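Local coordinates for chitinase (Chromobacterium violaceum, PDB 4TXG), which probably hydrolyses the glycosidic bonds of chitin as a family GH18 chitinase and probably also binds the polymer, at residues V298-L301 with G305-G308; Q556-G561 with A565-N570; L376-E381 with Y673-K678. All coordinates share one frame; numbering follows the deposited sequence.

Contact 1. Residues V298-L301 with G305-G308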
ATOM      1  N   VAL A 298      19.730  -6.103   6.020  1.00  8.03           N
ATOM      2  CA  VAL A 298      20.286  -7.439   5.815  1.00  9.99           C
ATOM      3  C   VAL A 298      20.667  -8.064   7.163  1.00  9.40           C
ATOM      4  O   VAL A 298      20.321  -9.213   7.444  1.00 10.85           O
ATOM      5  CB  VAL A 298      21.520  -7.403   4.879  1.00 11.83           C
ATOM      6  CG1 VAL A 298      22.264  -8.728   4.914  1.00 11.24           C
ATOM      7  CG2 VAL A 298      21.097  -7.063   3.446  1.00 10.70           C
ATOM      8  N   ALA A 299      21.353  -7.302   8.007  1.00  8.60           N
ATOM      9  CA  ALA A 299      21.804  -7.837   9.290  1.00 10.23           C
ATOM     10  C   ALA A 299      20.617  -8.174  10.190  1.00  8.25           C
ATOM     11  O   ALA A 299      20.650  -9.157  10.939  1.00 10.01           O
ATOM     12  CB  ALA A 299      22.729  -6.845   9.986  1.00  9.94           C
ATOM     13  N   PHE A 300      19.581  -7.341  10.124  1.00  7.56           N
ATOM     14  CA  PHE A 300      18.379  -7.527  10.939  1.00 10.71           C
ATOM     15  C   PHE A 300      17.622  -8.786  10.525  1.00  9.16           C
ATOM     16  O   PHE A 300      17.227  -9.595  11.372  1.00  9.92           O
ATOM     17  CB  PHE A 300      17.479  -6.297  10.813  1.00  9.83           C
ATOM     18  CG  PHE A 300      16.317  -6.277  11.762  1.00 11.77           C
ATOM     19  CD1 PHE A 300      15.108  -6.858  11.421  1.00 13.07           C
ATOM     20  CD2 PHE A 300      16.431  -5.633  12.986  1.00 16.92           C
ATOM     21  CE1 PHE A 300      14.023  -6.814  12.308  1.00 15.03           C
ATOM     22  CE2 PHE A 300      15.360  -5.576  13.868  1.00 18.85           C
ATOM     23  CZ  PHE A 300      14.159  -6.160  13.524  1.00 13.13           C
ATOM     24  N   LEU A 301      17.418  -8.954   9.220  1.00  8.54           N
ATOM     25  CA  LEU A 301      16.770 -10.165   8.708  1.00  9.49           C
ATOM     26  C   LEU A 301      17.513 -11.437   9.132  1.00 12.95           C
ATOM     27  O   LEU A 301      16.902 -12.430   9.542  1.00 12.20           O
ATOM     28  CB  LEU A 301      16.685 -10.121   7.184  1.00 11.91           C
ATOM     29  CG  LEU A 301      15.878  -8.991   6.552  1.00 19.92           C
ATOM     30  CD1 LEU A 301      15.616  -9.265   5.079  1.00 17.10           C
ATOM     31  CD2 LEU A 301      14.593  -8.738   7.291  1.00 21.62           C
ATOM     32  N   GLY A 305      15.547 -13.779  11.795  1.00 11.52           N
ATOM     33  CA  GLY A 305      14.871 -14.760  10.961  1.00 11.57           C
ATOM     34  C   GLY A 305      13.649 -14.237  10.219  1.00 13.98           C
ATOM     35  O   GLY A 305      12.751 -15.007   9.881  1.00 13.57           O
ATOM     36  N   PHE A 306      13.606 -12.935   9.955  1.00  9.37           N
ATOM     37  CA  PHE A 306      12.558 -12.389   9.092  1.00  7.58           C
ATOM     38  C   PHE A 306      12.799 -12.770   7.636  1.00 10.86           C
ATOM     39  O   PHE A 306      13.938 -12.992   7.220  1.00 10.67           O
ATOM     40  CB  PHE A 306      12.468 -10.866   9.226  1.00  6.81           C
ATOM     41  CG  PHE A 306      11.676 -10.414  10.426  1.00 10.15           C
ATOM     42  CD1 PHE A 306      12.303 -10.210  11.645  1.00 15.69           C
ATOM     43  CD2 PHE A 306      10.306 -10.202  10.331  1.00  8.85           C
ATOM     44  CE1 PHE A 306      11.576  -9.805  12.759  1.00 16.41           C
ATOM     45  CE2 PHE A 306       9.569  -9.782  11.433  1.00 11.30           C
ATOM     46  CZ  PHE A 306      10.207  -9.596  12.654  1.00 12.26           C
ATOM     47  N   ASP A 307      11.716 -12.846   6.865  1.00  7.50           N
ATOM     48  CA  ASP A 307      11.788 -13.240   5.458  1.00  7.86           C
ATOM     49  C   ASP A 307      11.827 -12.055   4.505  1.00  7.69           C
ATOM     50  O   ASP A 307      11.947 -12.230   3.293  1.00 10.41           O
ATOM     51  CB  ASP A 307      10.590 -14.116   5.098  1.00 10.73           C
ATOM     52  CG  ASP A 307      10.518 -15.358   5.945  1.00 15.05           C
ATOM     53  OD1 ASP A 307      11.411 -16.215   5.798  1.00 17.85           O
ATOM     54  OD2 ASP A 307       9.589 -15.474   6.770  1.00 16.68           O
ATOM     55  N   GLY A 308      11.689 -10.849   5.040  1.00  7.25           N
ATOM     56  CA  GLY A 308      11.672  -9.682   4.180  1.00  7.77           C
ATOM     57  C   GLY A 308      11.523  -8.391   4.941  1.00  7.15           C
ATOM     58  O   GLY A 308      11.332  -8.393   6.158  1.00  9.52           O
TER
HETATM   59  O   HOH W   1      15.927 -14.698   7.675  1.00 21.95           O
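The rings of F300 and F306 meet obliquely, CE1 of F300 standing 3.9 Å from CD1 of F306. Their planes lie 29° apart and are slid past one another, so the rings barely overlap. Each takes a further aromatic partner edge-to-face: Y304 for F300, F233 for F306. This is the helix-to-strand turn of a (beta/alpha)8 barrel, the GH18 fold: helix 287-304 ends, the chain reverses at G305, and strand 308-312 enters the barrel between strands 247-253 and 365-371. G305 is the first residue to leave helical geometry and does so with positive phi (72°). L301 O accepts two weak bonds, from G305 N (3.0 Å) and, longer, from F306 N. A water also donates to L301 O and, at 2.7 Å, to F306 O, and so ties the last helical turn to the outgoing chain. L301 is the residue most covered by the other segment. With CG anti to its carbonyl carbon (chi1 -62°), L301 brings CD2 to 3.6 Å from F306 CB, the two side chains crossing at about a right angle. I250 of strand 247-253 touches both F300 and L301, while L353 of helix 338-360 packs on L301. D307 turns away and forms salt bridges with K240 and R362. At the start of the strand, L301 CD1 lies over the glycine backbone, 4.1 Å from G308 CA, and CD2 stands 3.5 Å from G308 O.

Contact 2. Residues Q556-G561 with A565-N570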
ATOM      1  N   GLN A 556     -27.519   2.222  13.984  1.00 11.64           N
ATOM      2  CA  GLN A 556     -28.155   1.465  12.909  1.00 12.79           C
ATOM      3  C   GLN A 556     -27.157   1.115  11.815  1.00 14.28           C
ATOM      4  O   GLN A 556     -26.496   1.998  11.267  1.00 12.16           O
ATOM      5  CB  GLN A 556     -29.319   2.260  12.317  1.00 17.70           C
ATOM      6  CG  GLN A 556     -29.910   1.644  11.067  1.00 24.82           C
ATOM      7  CD  GLN A 556     -30.732   2.636  10.264  1.00 36.48           C
ATOM      8  OE1 GLN A 556     -30.234   3.694   9.860  1.00 36.24           O
ATOM      9  NE2 GLN A 556     -31.999   2.303  10.032  1.00 41.27           N
ATOM     10  N   ARG A 557     -27.042  -0.167  11.482  1.00 10.94           N
ATOM     11  CA  ARG A 557     -26.144  -0.548  10.394  1.00 13.01           C
ATOM     12  C   ARG A 557     -26.761  -0.226   9.042  1.00 14.95           C
ATOM     13  O   ARG A 557     -27.930  -0.525   8.783  1.00 15.56           O
ATOM     14  CB  ARG A 557     -25.785  -2.034  10.462  1.00 14.27           C
ATOM     15  CG  ARG A 557     -24.816  -2.479   9.358  1.00 12.40           C
ATOM     16  CD  ARG A 557     -24.481  -3.954   9.491  1.00 15.98           C
ATOM     17  NE  ARG A 557     -23.584  -4.413   8.431  1.00 15.03           N
ATOM     18  CZ  ARG A 557     -23.979  -4.717   7.196  1.00 15.44           C
ATOM     19  NH1 ARG A 557     -25.260  -4.596   6.845  1.00 17.57           N
ATOM     20  NH2 ARG A 557     -23.090  -5.138   6.310  1.00 15.64           N
ATOM     21  N   ASN A 558     -25.954   0.408   8.198  1.00 10.53           N
ATOM     22  CA  ASN A 558     -26.315   0.739   6.832  1.00 13.90           C
ATOM     23  C   ASN A 558     -25.350   0.052   5.893  1.00 12.46           C
ATOM     24  O   ASN A 558     -24.224  -0.246   6.274  1.00 11.38           O
ATOM     25  CB  ASN A 558     -26.259   2.250   6.605  1.00 13.13           C
ATOM     26  CG  ASN A 558     -27.436   2.974   7.205  1.00 14.79           C
ATOM     27  OD1 ASN A 558     -28.314   3.448   6.483  1.00 18.42           O
ATOM     28  ND2 ASN A 558     -27.473   3.057   8.530  1.00 15.09           N
ATOM     29  N   TYR A 559     -25.777  -0.201   4.664  1.00 13.03           N
ATOM     30  CA  TYR A 559     -24.848  -0.750   3.681  1.00  9.02           C
ATOM     31  C   TYR A 559     -25.137  -0.151   2.324  1.00 10.01           C
ATOM     32  O   TYR A 559     -26.295  -0.001   1.931  1.00 15.15           O
ATOM     33  CB  TYR A 559     -24.943  -2.279   3.610  1.00 10.43           C
ATOM     34  CG  TYR A 559     -23.790  -2.912   2.845  1.00 10.74           C
ATOM     35  CD1 TYR A 559     -22.586  -3.172   3.477  1.00 12.38           C
ATOM     36  CD2 TYR A 559     -23.907  -3.243   1.499  1.00 10.98           C
ATOM     37  CE1 TYR A 559     -21.516  -3.745   2.800  1.00 12.65           C
ATOM     38  CE2 TYR A 559     -22.835  -3.816   0.804  1.00  9.67           C
ATOM     39  CZ  TYR A 559     -21.648  -4.067   1.467  1.00 12.40           C
ATOM     40  OH  TYR A 559     -20.580  -4.638   0.810  1.00 12.22           O
ATOM     41  N   ASN A 560     -24.076   0.190   1.605  1.00 10.29           N
ATOM     42  CA  ASN A 560     -24.210   0.689   0.250  1.00 11.72           C
ATOM     43  C   ASN A 560     -23.429  -0.226  -0.695  1.00 10.91           C
ATOM     44  O   ASN A 560     -22.202  -0.261  -0.651  1.00 11.51           O
ATOM     45  CB  ASN A 560     -23.712   2.141   0.183  1.00  9.58           C
ATOM     46  CG  ASN A 560     -23.884   2.767  -1.185  1.00 16.19           C
ATOM     47  OD1 ASN A 560     -23.382   2.258  -2.180  1.00 17.66           O
ATOM     48  ND2 ASN A 560     -24.588   3.893  -1.234  1.00 19.22           N
ATOM     49  N   GLY A 561     -24.144  -0.975  -1.536  1.00 12.46           N
ATOM     50  CA  GLY A 561     -23.504  -1.938  -2.424  1.00 14.74           C
ATOM     51  C   GLY A 561     -22.720  -1.311  -3.569  1.00 13.39           C
ATOM     52  O   GLY A 561     -21.818  -1.938  -4.127  1.00 14.43           O
ATOM     53  N   ALA A 565     -19.681  -0.648   1.115  1.00  9.45           N
ATOM     54  CA  ALA A 565     -19.360   0.022   2.374  1.00 10.77           C
ATOM     55  C   ALA A 565     -20.481  -0.098   3.406  1.00  9.42           C
ATOM     56  O   ALA A 565     -21.609   0.310   3.154  1.00  9.57           O
ATOM     57  CB  ALA A 565     -19.050   1.480   2.116  1.00  9.66           C
ATOM     58  N   PRO A 566     -20.169  -0.681   4.573  1.00  9.61           N
ATOM     59  CA  PRO A 566     -21.083  -0.635   5.711  1.00  7.67           C
ATOM     60  C   PRO A 566     -20.738   0.529   6.632  1.00  7.92           C
ATOM     61  O   PRO A 566     -19.596   0.990   6.655  1.00  9.96           O
ATOM     62  CB  PRO A 566     -20.839  -1.977   6.414  1.00  7.73           C
ATOM     63  CG  PRO A 566     -19.375  -2.299   6.110  1.00  7.25           C
ATOM     64  CD  PRO A 566     -18.986  -1.519   4.844  1.00  9.67           C
ATOM     65  N   TRP A 567     -21.721   0.990   7.391  1.00  8.35           N
ATOM     66  CA  TRP A 567     -21.462   1.948   8.443  1.00  8.73           C
ATOM     67  C   TRP A 567     -22.540   1.900   9.497  1.00  9.41           C
ATOM     68  O   TRP A 567     -23.591   1.278   9.319  1.00 10.50           O
ATOM     69  CB  TRP A 567     -21.345   3.370   7.893  1.00 10.07           C
ATOM     70  CG  TRP A 567     -22.605   4.016   7.352  1.00  9.88           C
ATOM     71  CD1 TRP A 567     -23.436   4.887   8.006  1.00  8.88           C
ATOM     72  CD2 TRP A 567     -23.126   3.897   6.021  1.00 10.19           C
ATOM     73  NE1 TRP A 567     -24.447   5.302   7.167  1.00 11.53           N
ATOM     74  CE2 TRP A 567     -24.268   4.716   5.932  1.00 11.25           C
ATOM     75  CE3 TRP A 567     -22.733   3.168   4.887  1.00 10.22           C
ATOM     76  CZ2 TRP A 567     -25.034   4.823   4.772  1.00 13.63           C
ATOM     77  CZ3 TRP A 567     -23.491   3.275   3.728  1.00  9.69           C
ATOM     78  CH2 TRP A 567     -24.625   4.098   3.677  1.00 11.77           C
ATOM     79  N   LEU A 568     -22.245   2.557  10.608  1.00  9.20           N
ATOM     80  CA  LEU A 568     -23.228   2.750  11.656  1.00  9.30           C
ATOM     81  C   LEU A 568     -23.655   4.201  11.658  1.00 10.54           C
ATOM     82  O   LEU A 568     -22.813   5.096  11.628  1.00 10.32           O
ATOM     83  CB  LEU A 568     -22.646   2.373  13.014  1.00  9.81           C
ATOM     84  CG  LEU A 568     -22.192   0.927  13.162  1.00 12.69           C
ATOM     85  CD1 LEU A 568     -21.551   0.748  14.525  1.00  9.79           C
ATOM     86  CD2 LEU A 568     -23.390  -0.004  12.983  1.00 13.22           C
ATOM     87  N   TRP A 569     -24.960   4.425  11.698  1.00 10.05           N
ATOM     88  CA  TRP A 569     -25.495   5.769  11.834  1.00 10.72           C
ATOM     89  C   TRP A 569     -26.306   5.846  13.110  1.00 13.74           C
ATOM     90  O   TRP A 569     -27.274   5.105  13.290  1.00 14.00           O
ATOM     91  CB  TRP A 569     -26.345   6.138  10.613  1.00 11.02           C
ATOM     92  CG  TRP A 569     -27.071   7.443  10.716  1.00 13.67           C
ATOM     93  CD1 TRP A 569     -28.433   7.631  10.741  1.00 11.70           C
ATOM     94  CD2 TRP A 569     -26.486   8.748  10.805  1.00 10.96           C
ATOM     95  NE1 TRP A 569     -28.724   8.975  10.830  1.00 12.55           N
ATOM     96  CE2 TRP A 569     -27.541   9.686  10.869  1.00 11.59           C
ATOM     97  CE3 TRP A 569     -25.165   9.222  10.827  1.00 10.48           C
ATOM     98  CZ2 TRP A 569     -27.327  11.063  10.968  1.00 15.22           C
ATOM     99  CZ3 TRP A 569     -24.949  10.592  10.923  1.00 12.02           C
ATOM    100  CH2 TRP A 569     -26.024  11.496  10.987  1.00 14.30           C
ATOM    101  N   ASN A 570     -25.885   6.733  14.005  1.00 13.19           N
ATOM    102  CA  ASN A 570     -26.622   7.010  15.227  1.00 13.01           C
ATOM    103  C   ASN A 570     -27.316   8.358  15.081  1.00 12.59           C
ATOM    104  O   ASN A 570     -26.698   9.404  15.263  1.00 14.52           O
ATOM    105  CB  ASN A 570     -25.682   6.994  16.437  1.00 13.25           C
ATOM    106  CG  ASN A 570     -26.421   7.053  17.760  1.00 15.37           C
ATOM    107  OD1 ASN A 570     -27.368   7.822  17.928  1.00 15.05           O
ATOM    108  ND2 ASN A 570     -25.983   6.237  18.716  1.00 17.89           N
TER
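A565 faces N560 across a hydrogen-bonded pair, its N donating to N560 O at 3.1 Å and its O receiving N560 N; that same carbonyl oxygen lies over one face of the Y559 ring. P566, on the other side of the sheet, runs alongside Y559 and sets CB at the edge of the ring, 3.6 Å from Y559 CD1, while Y559 OH bonds Q587. W567 carries the closest side-chain packing. Its chi1 of 69° puts CG between backbone N and carbonyl carbon and lays the indole across N558, whose CB makes a CH-pi contact 3.4 Å from the centroid of the six-membered ring. The N558 amide is nearly parallel to that indole, 16° apart. N476 binds both groups, through N558 OD1 and W567 NE1. The two strands form an antiparallel beta hairpin at the edge of a four-stranded sheet, and N558 N to W567 O is a straight bond of 2.8 Å (170°). L568 leans CD2 against R557 CA at 3.8 Å; R557 NE forms a salt bridge with D581. W569 N bonds Q556 O at 2.9 Å, and N558 ND2 reaches that oxygen from the opposite face of its plane while also donating to Q556 OE1.

Contact 3. Residues L376-E381 with Y673-K678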
ATOM      1  N   LEU A 376      -1.729  12.018  -3.230  1.00  8.17           N
ATOM      2  CA  LEU A 376      -0.331  11.692  -2.922  1.00  6.04           C
ATOM      3  C   LEU A 376       0.425  11.240  -4.166  1.00  9.00           C
ATOM      4  O   LEU A 376       1.569  11.631  -4.383  1.00  8.17           O
ATOM      5  CB  LEU A 376      -0.249  10.602  -1.850  1.00  8.91           C
ATOM      6  CG  LEU A 376      -0.784  10.968  -0.465  1.00  7.08           C
ATOM      7  CD1 LEU A 376      -0.734   9.776   0.491  1.00  7.97           C
ATOM      8  CD2 LEU A 376       0.001  12.141   0.108  1.00  9.86           C
ATOM      9  N   LEU A 377      -0.220  10.416  -4.984  1.00  6.88           N
ATOM     10  CA  LEU A 377       0.446   9.841  -6.147  1.00  5.90           C
ATOM     11  C   LEU A 377       0.741  10.879  -7.221  1.00  8.00           C
ATOM     12  O   LEU A 377       1.608  10.665  -8.078  1.00  7.45           O
ATOM     13  CB  LEU A 377      -0.405   8.707  -6.722  1.00  8.29           C
ATOM     14  CG  LEU A 377      -0.443   7.435  -5.864  1.00  5.57           C
ATOM     15  CD1 LEU A 377      -1.540   6.500  -6.363  1.00  9.20           C
ATOM     16  CD2 LEU A 377       0.906   6.701  -5.828  1.00  6.50           C
ATOM     17  N   ARG A 378       0.045  12.016  -7.175  1.00  6.70           N
ATOM     18  CA  ARG A 378       0.309  13.061  -8.165  1.00  6.65           C
ATOM     19  C   ARG A 378       1.737  13.597  -8.000  1.00  8.68           C
ATOM     20  O   ARG A 378       2.318  14.140  -8.935  1.00  9.37           O
ATOM     21  CB  ARG A 378      -0.710  14.197  -8.046  1.00  9.06           C
ATOM     22  CG  ARG A 378      -0.563  15.274  -9.113  1.00 11.71           C
ATOM     23  CD  ARG A 378      -1.735  16.242  -9.067  1.00 10.80           C
ATOM     24  NE  ARG A 378      -3.005  15.587  -9.373  1.00 11.07           N
ATOM     25  CZ  ARG A 378      -3.581  15.583 -10.573  1.00 10.49           C
ATOM     26  NH1 ARG A 378      -3.000  16.192 -11.593  1.00  7.81           N
ATOM     27  NH2 ARG A 378      -4.750  14.971 -10.749  1.00 10.99           N
ATOM     28  N   GLY A 379       2.304  13.418  -6.811  1.00  6.71           N
ATOM     29  CA  GLY A 379       3.664  13.854  -6.552  1.00  6.89           C
ATOM     30  C   GLY A 379       4.678  12.722  -6.563  1.00  7.34           C
ATOM     31  O   GLY A 379       5.786  12.884  -6.069  1.00  7.61           O
ATOM     32  N   MET A 380       4.309  11.577  -7.127  1.00  6.52           N
ATOM     33  CA  MET A 380       5.218  10.430  -7.129  1.00  6.40           C
ATOM     34  C   MET A 380       5.559   9.939  -8.543  1.00  6.49           C
ATOM     35  O   MET A 380       5.823   8.746  -8.749  1.00  7.73           O
ATOM     36  CB  MET A 380       4.613   9.312  -6.265  1.00  8.93           C
ATOM     37  CG  MET A 380       4.522   9.750  -4.790  1.00  8.01           C
ATOM     38  SD  MET A 380       3.571   8.701  -3.678  1.00  8.47           S
ATOM     39  CE  MET A 380       4.551   7.211  -3.746  1.00  9.39           C
ATOM     40  N   GLU A 381       5.577  10.883  -9.489  1.00  7.63           N
ATOM     41  CA  GLU A 381       5.995  10.648 -10.872  1.00  6.96           C
ATOM     42  C   GLU A 381       5.244   9.448 -11.458  1.00  6.79           C
ATOM     43  O   GLU A 381       4.022   9.496 -11.533  1.00  8.23           O
ATOM     44  CB  GLU A 381       7.524  10.495 -10.934  1.00  7.98           C
ATOM     45  CG  GLU A 381       8.193  11.802 -10.424  1.00  7.78           C
ATOM     46  CD  GLU A 381       9.691  11.896 -10.658  1.00 14.92           C
ATOM     47  OE1 GLU A 381      10.266  10.989 -11.301  1.00 17.03           O
ATOM     48  OE2 GLU A 381      10.295  12.903 -10.201  1.00 17.25           O
ATOM     49  N   TYR A 673      -0.723  19.882 -12.460  1.00 12.44           N
ATOM     50  CA  TYR A 673      -2.088  19.886 -12.996  1.00 11.00           C
ATOM     51  C   TYR A 673      -2.106  20.649 -14.318  1.00 16.94           C
ATOM     52  O   TYR A 673      -1.815  21.842 -14.342  1.00 20.40           O
ATOM     53  CB  TYR A 673      -3.086  20.552 -12.041  1.00 13.98           C
ATOM     54  CG  TYR A 673      -3.138  20.011 -10.634  1.00 11.68           C
ATOM     55  CD1 TYR A 673      -2.187  20.385  -9.687  1.00 15.18           C
ATOM     56  CD2 TYR A 673      -4.159  19.169 -10.234  1.00  9.70           C
ATOM     57  CE1 TYR A 673      -2.249  19.908  -8.391  1.00 12.59           C
ATOM     58  CE2 TYR A 673      -4.226  18.683  -8.948  1.00  9.47           C
ATOM     59  CZ  TYR A 673      -3.267  19.060  -8.027  1.00 14.71           C
ATOM     60  OH  TYR A 673      -3.338  18.574  -6.746  1.00 14.45           O
ATOM     61  N   PRO A 674      -2.401  19.968 -15.433  1.00 10.22           N
ATOM     62  CA  PRO A 674      -2.536  18.522 -15.589  1.00 10.00           C
ATOM     63  C   PRO A 674      -1.161  17.884 -15.496  1.00  9.24           C
ATOM     64  O   PRO A 674      -0.165  18.585 -15.304  1.00 10.61           O
ATOM     65  CB  PRO A 674      -3.127  18.380 -16.994  1.00  9.74           C
ATOM     66  CG  PRO A 674      -2.579  19.550 -17.727  1.00 14.07           C
ATOM     67  CD  PRO A 674      -2.585  20.671 -16.716  1.00 16.27           C
ATOM     68  N   ILE A 675      -1.104  16.569 -15.622  1.00 10.24           N
ATOM     69  CA  ILE A 675       0.160  15.865 -15.506  1.00  8.43           C
ATOM     70  C   ILE A 675       0.846  15.862 -16.866  1.00  8.92           C
ATOM     71  O   ILE A 675       0.377  15.206 -17.798  1.00 10.13           O
ATOM     72  CB  ILE A 675      -0.068  14.434 -14.980  1.00  7.91           C
ATOM     73  CG1 ILE A 675      -0.844  14.505 -13.665  1.00  7.87           C
ATOM     74  CG2 ILE A 675       1.267  13.718 -14.759  1.00  7.67           C
ATOM     75  CD1 ILE A 675      -1.157  13.142 -13.013  1.00  8.58           C
ATOM     76  N   ASN A 676       1.942  16.608 -17.001  1.00 10.77           N
ATOM     77  CA  ASN A 676       2.560  16.724 -18.319  1.00 12.82           C
ATOM     78  C   ASN A 676       4.077  16.507 -18.318  1.00 10.77           C
ATOM     79  O   ASN A 676       4.871  17.434 -18.530  1.00 13.08           O
ATOM     80  CB  ASN A 676       2.206  18.073 -18.959  1.00 21.20           C
ATOM     81  CG  ASN A 676       2.823  19.239 -18.250  1.00 24.36           C
ATOM     82  OD1 ASN A 676       3.042  19.198 -17.040  1.00 23.99           O
ATOM     83  ND2 ASN A 676       3.147  20.288 -19.009  1.00 21.43           N
ATOM     84  N   PRO A 677       4.483  15.255 -18.096  1.00  9.17           N
ATOM     85  CA  PRO A 677       5.896  14.889 -18.179  1.00  9.63           C
ATOM     86  C   PRO A 677       6.364  14.811 -19.621  1.00 11.74           C
ATOM     87  O   PRO A 677       5.564  14.869 -20.552  1.00 11.73           O
ATOM     88  CB  PRO A 677       5.930  13.507 -17.539  1.00  8.08           C
ATOM     89  CG  PRO A 677       4.578  12.924 -17.910  1.00 10.55           C
ATOM     90  CD  PRO A 677       3.634  14.094 -17.749  1.00  9.32           C
ATOM     91  N   LYS A 678       7.667  14.670 -19.791  1.00 11.65           N
ATOM     92  CA  LYS A 678       8.250  14.462 -21.106  1.00 12.81           C
ATOM     93  C   LYS A 678       8.496  12.972 -21.325  1.00 13.39           C
ATOM     94  O   LYS A 678       9.050  12.301 -20.455  1.00 12.93           O
ATOM     95  CB  LYS A 678       9.556  15.249 -21.217  1.00 19.00           C
ATOM     96  CG  LYS A 678      10.143  15.334 -22.606  1.00 31.14           C
ATOM     97  CD  LYS A 678      11.350  16.262 -22.606  1.00 41.08           C
ATOM     98  CE  LYS A 678      10.969  17.663 -22.149  1.00 47.33           C
ATOM     99  NZ  LYS A 678      12.173  18.472 -21.811  1.00 54.52           N
TER
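The guanidinium of R378 lies flat on the ring of Y673, the two planes only 6° apart and their centres 4.2 Å from each other, a cation-pi stack. The arginine leaves its backbone extended, CG anti to N (chi1 -176°), then bends at chi3 (-63°). The bend brings CD and NE over the ring, and the turn at chi4 lays the plane parallel to it. R378 CD is 3.6 Å from the Y673 centroid in a CH-pi contact, over the same face and offset toward the rim. NE follows at 3.4 Å from Y673 CE2. The tyrosine reaches this position with CG anti to its carbonyl carbon, and the two side chains cross at about a right angle. The contact spans the interface between two domains: R378 lies in the type I turn from L377 to M380, at the short helix beginning at 374 in the GH18 barrel, whereas Y673 and I675 sit in the loop between strands 659-664 and 678-683 of the C-terminal beta domain. On the opposite face of the guanidinium I675 CD1 sits over R378 NH1 at 3.8 Å, with CG1 just beyond that nitrogen at 3.4 Å, so the NH1 end lies between aromatic ring and aliphatic branch. The guanidinium NH1 donates to N672 O and NH2 to Y760 O, which fixes the rotation of the group. A cis peptide bond precedes P674, between the two residues that flank the guanidinium.

In the fold
Contacts 1 and 2 both belong to the GH18 part of the chain but lie on opposite sides of the molecule's centre, their own centres about 42 Å apart. Contact 1 is buried and local, a helix-to-strand turn filled by apolar side chains, with weak direct backbone bonds and a bridging water. Contact 2 is partly buried and equally local, yet its chemistry is regular strand pairing, with straight backbone bonds and aromatic packing on the sheet. Contact 3, buried although Y673 itself is exposed, joins segments nearly 300 residues apart, from barrel and C-terminal domain, through one stacked arginine. The three share no strand or helix; contact 2 is nested within the loop that contact 3 closes, without touching it.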